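Local coordinates for YflH protein (Bacillus subtilis, PDB 3D0W) that is of unknown function, a small all-helical protein of the DUF3243 family that assembles as two chains, at residues 30-35 with 72-77; 38-43 with 54-59. One frame throughout, in Å; residues are numbered along the deposited sequence.

In the fold
Helix 23-48 is the shared element of both contacts, and each uses a different part of it. Contact 1 (30-35 with 72-77) sets its N-terminal half against the start of helix 73-84, whereas contact 2 (38-43 with 54-59) sets the part beyond against the start of helix 56-65. Their centres lie about 16 Å apart, on opposite sides of the chain's centre, which is about 8 Å from the centre of contact 1 and about 9 Å from that of contact 2. In sequence, contact 2 is nested inside the loop that contact 1 closes. Contact 1 is buried and reaches the second subunit; contact 2 is a surface contact within one chain.

Contact 1: 30-35 with 72-77; sequences EEFKGY and NGEEML
The ring of F32 presents one face to helix 73-84, and the CB of E74 sits squarely over its centre, 3.6 Å from the F32 ring centroid and only 7° off the ring normal, a textbook CH-pi contact. E74 CG continues across the same face, coming to 3.6 Å from F32 CD2. From an oblique direction E75 brings its CG to 3.9 Å from F32 CE1, while E75 OE2 also approaches Y35, 4.1 Å from CD2 of that ring. E74 and E75 meet F32 mainly through aliphatic carbons. F32 reaches across because its CG is anti to the backbone N (chi1 164°). The E74 chain then bends at chi2, so that its carboxylate leads away from helix 23-48 after CB and CG have packed. The E75 chain instead runs extended beyond CG, with OE1 accepting a hydrogen bond from Q71 N. The short axes of 30-35 and 73-77 are inclined at 56° and come within 10.7 Å, in a helix-helix packing to which F32 gives the largest buried surface. N72 is the N-cap of helix 73-84: its OD1 accepts from E75 N at 2.9 Å, nearly along the C=O axis, covering a backbone N-H of the first turn. The same OD1 lies obliquely near the F32 ring, 4.3 Å from CD1. An alanine in place of F32 would remove the ring on which E74 CB rests and would probably loosen the join between the two helices. Beyond this pair of segments, F32 also packs on L77 of the second subunit, and Y35 OH is hydrogen-bonded to E68 OE2.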
loop_
_atom_site.group_PDB
_atom_site.type_symbol
_atom_site.label_atom_id
_atom_site.label_comp_id
_atom_site.label_asym_id
_atom_site.label_seq_id
_atom_site.Cartn_x
_atom_site.Cartn_y
_atom_site.Cartn_z
ATOM N N GLU A 30 11.667 7.604 -0.823
ATOM C CA GLU A 30 12.647 7.734 0.245
ATOM C C GLU A 30 12.202 8.769 1.260
ATOM O O GLU A 30 12.368 8.575 2.466
ATOM C CB GLU A 30 14.019 8.113 -0.324
ATOM C CG GLU A 30 14.723 6.965 -1.025
ATOM C CD GLU A 30 14.802 5.714 -0.161
ATOM O OE1 GLU A 30 15.248 5.810 1.008
ATOM O OE2 GLU A 30 14.421 4.631 -0.654
ATOM N N GLU A 31 11.630 9.867 0.771
ATOM C CA GLU A 31 11.153 10.926 1.651
ATOM C C GLU A 31 9.935 10.433 2.425
ATOM O O GLU A 31 9.809 10.684 3.623
ATOM C CB GLU A 31 10.776 12.175 0.850
ATOM C CG GLU A 31 11.937 12.858 0.140
ATOM C CD GLU A 31 11.540 14.207 -0.447
ATOM O OE1 GLU A 31 10.552 14.266 -1.213
ATOM O OE2 GLU A 31 12.219 15.212 -0.143
ATOM N N PHE A 32 9.038 9.741 1.728
ATOM C CA PHE A 32 7.832 9.193 2.343
ATOM C C PHE A 32 8.246 8.272 3.489
ATOM O O PHE A 32 7.772 8.397 4.616
ATOM C CB PHE A 32 7.035 8.404 1.299
ATOM C CG PHE A 32 5.994 7.492 1.887
ATOM C CD1 PHE A 32 4.890 8.010 2.556
ATOM C CD2 PHE A 32 6.124 6.111 1.778
ATOM C CE1 PHE A 32 3.929 7.165 3.107
ATOM C CE2 PHE A 32 5.170 5.258 2.326
ATOM C CZ PHE A 32 4.068 5.790 2.993
ATOM N N LYS A 33 9.147 7.350 3.183
ATOM C CA LYS A 33 9.653 6.405 4.168
ATOM C C LYS A 33 10.266 7.162 5.353
ATOM O O LYS A 33 10.054 6.799 6.513
ATOM C CB LYS A 33 10.692 5.503 3.499
ATOM C CG LYS A 33 11.254 4.398 4.355
ATOM C CD LYS A 33 12.255 3.585 3.549
ATOM C CE LYS A 33 13.105 2.697 4.440
ATOM N NZ LYS A 33 14.033 1.855 3.636
ATOM N N GLY A 34 11.010 8.228 5.061
ATOM C CA GLY A 34 11.623 9.012 6.121
ATOM C C GLY A 34 10.606 9.707 7.013
ATOM O O GLY A 34 10.841 9.901 8.208
ATOM N N TYR A 35 9.476 10.095 6.429
ATOM C CA TYR A 35 8.412 10.756 7.176
ATOM C C TYR A 35 7.772 9.758 8.150
ATOM O O TYR A 35 7.437 10.109 9.282
ATOM C CB TYR A 35 7.364 11.312 6.201
ATOM C CG TYR A 35 6.159 11.944 6.858
ATOM C CD1 TYR A 35 6.298 13.033 7.718
ATOM C CD2 TYR A 35 4.874 11.445 6.628
ATOM C CE1 TYR A 35 5.190 13.611 8.333
ATOM C CE2 TYR A 35 3.761 12.011 7.237
ATOM C CZ TYR A 35 3.925 13.096 8.091
ATOM O OH TYR A 35 2.827 13.659 8.710
ATOM N N ASN A 72 1.183 12.694 -1.716
ATOM C CA ASN A 72 1.821 11.940 -2.784
ATOM C C ASN A 72 1.098 10.610 -3.007
ATOM O O ASN A 72 0.227 10.235 -2.218
ATOM C CB ASN A 72 3.303 11.697 -2.456
ATOM C CG ASN A 72 3.512 11.097 -1.074
ATOM O OD1 ASN A 72 2.933 10.061 -0.726
ATOM N ND2 ASN A 72 4.359 11.746 -0.277
ATOM N N GLY A 73 1.456 9.921 -4.088
ATOM C CA GLY A 73 0.841 8.642 -4.419
ATOM C C GLY A 73 0.925 7.608 -3.311
ATOM O O GLY A 73 0.006 6.806 -3.136
ATOM N N GLU A 74 2.031 7.614 -2.572
ATOM C CA GLU A 74 2.219 6.677 -1.478
ATOM C C GLU A 74 1.111 6.865 -0.443
ATOM O O GLU A 74 0.422 5.913 -0.050
ATOM C CB GLU A 74 3.584 6.894 -0.804
ATOM C CG GLU A 74 4.780 6.319 -1.565
ATOM C CD GLU A 74 5.298 7.220 -2.678
ATOM O OE1 GLU A 74 4.645 8.240 -3.000
ATOM O OE2 GLU A 74 6.368 6.897 -3.237
ATOM N N GLU A 75 0.933 8.109 -0.019
ATOM C CA GLU A 75 -0.066 8.434 0.988
ATOM C C GLU A 75 -1.492 8.233 0.505
ATOM O O GLU A 75 -2.374 7.851 1.281
ATOM C CB GLU A 75 0.151 9.866 1.464
ATOM C CG GLU A 75 1.406 9.989 2.322
ATOM C CD GLU A 75 1.814 11.431 2.580
ATOM O OE1 GLU A 75 0.970 12.341 2.418
ATOM O OE2 GLU A 75 2.982 11.643 2.958
HETATM N N MSE A 76 -1.714 8.494 -0.775
HETATM C CA MSE A 76 -3.032 8.323 -1.355
HETATM C C MSE A 76 -3.406 6.838 -1.318
HETATM O O MSE A 76 -4.502 6.479 -0.894
HETATM C CB MSE A 76 -3.045 8.820 -2.794
HETATM C CG MSE A 76 -4.395 8.708 -3.441
HETATM SE SE MSE A 76 -5.705 9.826 -2.547
HETATM C CE MSE A 76 -6.247 10.818 -4.108
ATOM N N LEU A 77 -2.496 5.973 -1.762
ATOM C CA LEU A 77 -2.778 4.537 -1.739
ATOM C C LEU A 77 -3.011 4.058 -0.301
ATOM O O LEU A 77 -3.957 3.317 -0.036
ATOM C CB LEU A 77 -1.624 3.745 -2.371
ATOM C CG LEU A 77 -1.774 2.212 -2.395
ATOM C CD1 LEU A 77 -3.000 1.843 -3.194
ATOM C CD2 LEU A 77 -0.535 1.565 -3.026
#

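Contact 2: 38-43 with 54-59; sequences KQVNRG and VKSAAI
Plain van der Waals packing joins the two segments here, near the protein surface, where helix 23-48 meets the first turn of helix 56-65 and the residues just before it. I59 does most of the work. Its CB points toward helix 23-48, and its two branches settle on the backbone of that helix. I59 CG2, anti to the backbone N, lies 3.5 Å from Q39 O. At the end of the extended other branch (chi2 165°), I59 CD1 reaches V40 O and comes to 3.6 Å from G43 C. Such closeness depends on G43 having no side chain, since a CB built there would fall 2.6 Å from I59 CD1, a clash. Beside this, V40 and S56 meet tip to tip. V40 CG1, anti to its own backbone N (chi1 175°), stands 3.6 Å from S56 OG, and the CA atoms of these two residues are the nearest pair across the segments, 5.8 Å apart. At the margin V54 CG2 comes no nearer than 4.3 Å to G43 O. K44 spans the same boundary, its NZ donating to V54 O and its side chain touching S56 and I59. A branched aliphatic side chain seated on the backbone at a glycine, where no CB stands in the way, is a familiar device of helix-helix packing, used here between consecutive helices of an all-helical fold.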
loop_
_atom_site.group_PDB
_atom_site.type_symbol
_atom_site.label_atom_id
_atom_site.label_comp_id
_atom_site.label_asym_id
_atom_site.label_seq_id
_atom_site.Cartn_x
_atom_site.Cartn_y
_atom_site.Cartn_z
ATOM N N LYS A 38 9.971 9.174 10.917
ATOM C CA LYS A 38 9.906 10.335 11.814
ATOM C C LYS A 38 8.765 10.156 12.801
ATOM O O LYS A 38 8.913 10.432 13.997
ATOM C CB LYS A 38 9.674 11.641 11.039
ATOM C CG LYS A 38 10.861 12.128 10.221
ATOM C CD LYS A 38 11.134 13.625 10.433
ATOM C CE LYS A 38 10.056 14.526 9.831
ATOM N NZ LYS A 38 8.737 14.442 10.526
ATOM N N GLN A 39 7.623 9.705 12.284
ATOM C CA GLN A 39 6.433 9.466 13.097
ATOM C C GLN A 39 6.761 8.477 14.206
ATOM O O GLN A 39 6.417 8.694 15.366
ATOM C CB GLN A 39 5.301 8.856 12.261
ATOM C CG GLN A 39 4.940 9.568 10.970
ATOM C CD GLN A 39 4.331 10.927 11.202
ATOM O OE1 GLN A 39 5.038 11.926 11.306
ATOM N NE2 GLN A 39 3.008 10.973 11.296
ATOM N N VAL A 40 7.405 7.375 13.822
ATOM C CA VAL A 40 7.767 6.312 14.756
ATOM C C VAL A 40 8.724 6.776 15.849
ATOM O O VAL A 40 8.442 6.609 17.031
ATOM C CB VAL A 40 8.400 5.110 14.012
ATOM C CG1 VAL A 40 8.887 4.070 15.013
ATOM C CG2 VAL A 40 7.372 4.488 13.067
ATOM N N ASN A 41 9.849 7.358 15.447
ATOM C CA ASN A 41 10.846 7.835 16.402
ATOM C C ASN A 41 10.242 8.774 17.428
ATOM O O ASN A 41 10.436 8.591 18.623
ATOM C CB ASN A 41 11.992 8.526 15.670
ATOM C CG ASN A 41 12.917 7.542 14.989
ATOM O OD1 ASN A 41 13.775 7.926 14.198
ATOM N ND2 ASN A 41 12.756 6.263 15.303
ATOM N N ARG A 42 9.504 9.776 16.965
ATOM C CA ARG A 42 8.871 10.713 17.884
ATOM C C ARG A 42 7.888 9.976 18.786
ATOM O O ARG A 42 7.827 10.223 19.990
ATOM C CB ARG A 42 8.138 11.810 17.109
ATOM C CG ARG A 42 9.062 12.743 16.337
ATOM C CD ARG A 42 10.081 13.402 17.263
ATOM N NE ARG A 42 9.453 14.039 18.423
ATOM C CZ ARG A 42 8.570 15.032 18.352
ATOM N NH1 ARG A 42 8.199 15.513 17.172
ATOM N NH2 ARG A 42 8.053 15.543 19.463
ATOM N N GLY A 43 7.118 9.066 18.197
ATOM C CA GLY A 43 6.152 8.313 18.972
ATOM C C GLY A 43 6.833 7.507 20.061
ATOM O O GLY A 43 6.403 7.507 21.212
ATOM N N VAL A 54 6.235 1.714 23.304
ATOM C CA VAL A 54 5.189 1.859 22.307
ATOM C C VAL A 54 5.593 1.133 21.030
ATOM O O VAL A 54 6.718 1.282 20.552
ATOM C CB VAL A 54 4.938 3.350 21.992
ATOM C CG1 VAL A 54 3.715 3.501 21.090
ATOM C CG2 VAL A 54 4.751 4.127 23.286
ATOM N N LYS A 55 4.677 0.340 20.488
ATOM C CA LYS A 55 4.943 -0.402 19.262
ATOM C C LYS A 55 4.838 0.482 18.026
ATOM O O LYS A 55 3.989 1.370 17.950
ATOM C CB LYS A 55 3.980 -1.584 19.131
ATOM C CG LYS A 55 4.464 -2.851 19.830
ATOM C CD LYS A 55 3.534 -4.015 19.538
ATOM C CE LYS A 55 4.180 -5.362 19.845
ATOM N NZ LYS A 55 4.524 -5.530 21.286
ATOM N N SER A 56 5.717 0.237 17.064
ATOM C CA SER A 56 5.728 0.994 15.821
ATOM C C SER A 56 4.399 0.871 15.078
ATOM O O SER A 56 3.912 1.847 14.504
ATOM C CB SER A 56 6.858 0.501 14.920
ATOM O OG SER A 56 8.108 0.601 15.583
ATOM N N ALA A 57 3.815 -0.327 15.093
ATOM C CA ALA A 57 2.552 -0.555 14.398
ATOM C C ALA A 57 1.424 0.271 15.010
ATOM O O ALA A 57 0.535 0.735 14.301
ATOM C CB ALA A 57 2.191 -2.042 14.412
ATOM N N ALA A 58 1.470 0.463 16.324
ATOM C CA ALA A 58 0.445 1.253 17.003
ATOM C C ALA A 58 0.579 2.711 16.574
ATOM O O ALA A 58 -0.412 3.381 16.289
ATOM C CB ALA A 58 0.596 1.130 18.519
ATOM N N ILE A 59 1.818 3.191 16.512
ATOM C CA ILE A 59 2.078 4.565 16.111
ATOM C C ILE A 59 1.667 4.821 14.660
ATOM O O ILE A 59 1.019 5.827 14.362
ATOM C CB ILE A 59 3.562 4.918 16.307
ATOM C CG1 ILE A 59 3.910 4.852 17.801
ATOM C CG2 ILE A 59 3.846 6.307 15.757
ATOM C CD1 ILE A 59 5.417 4.823 18.088
#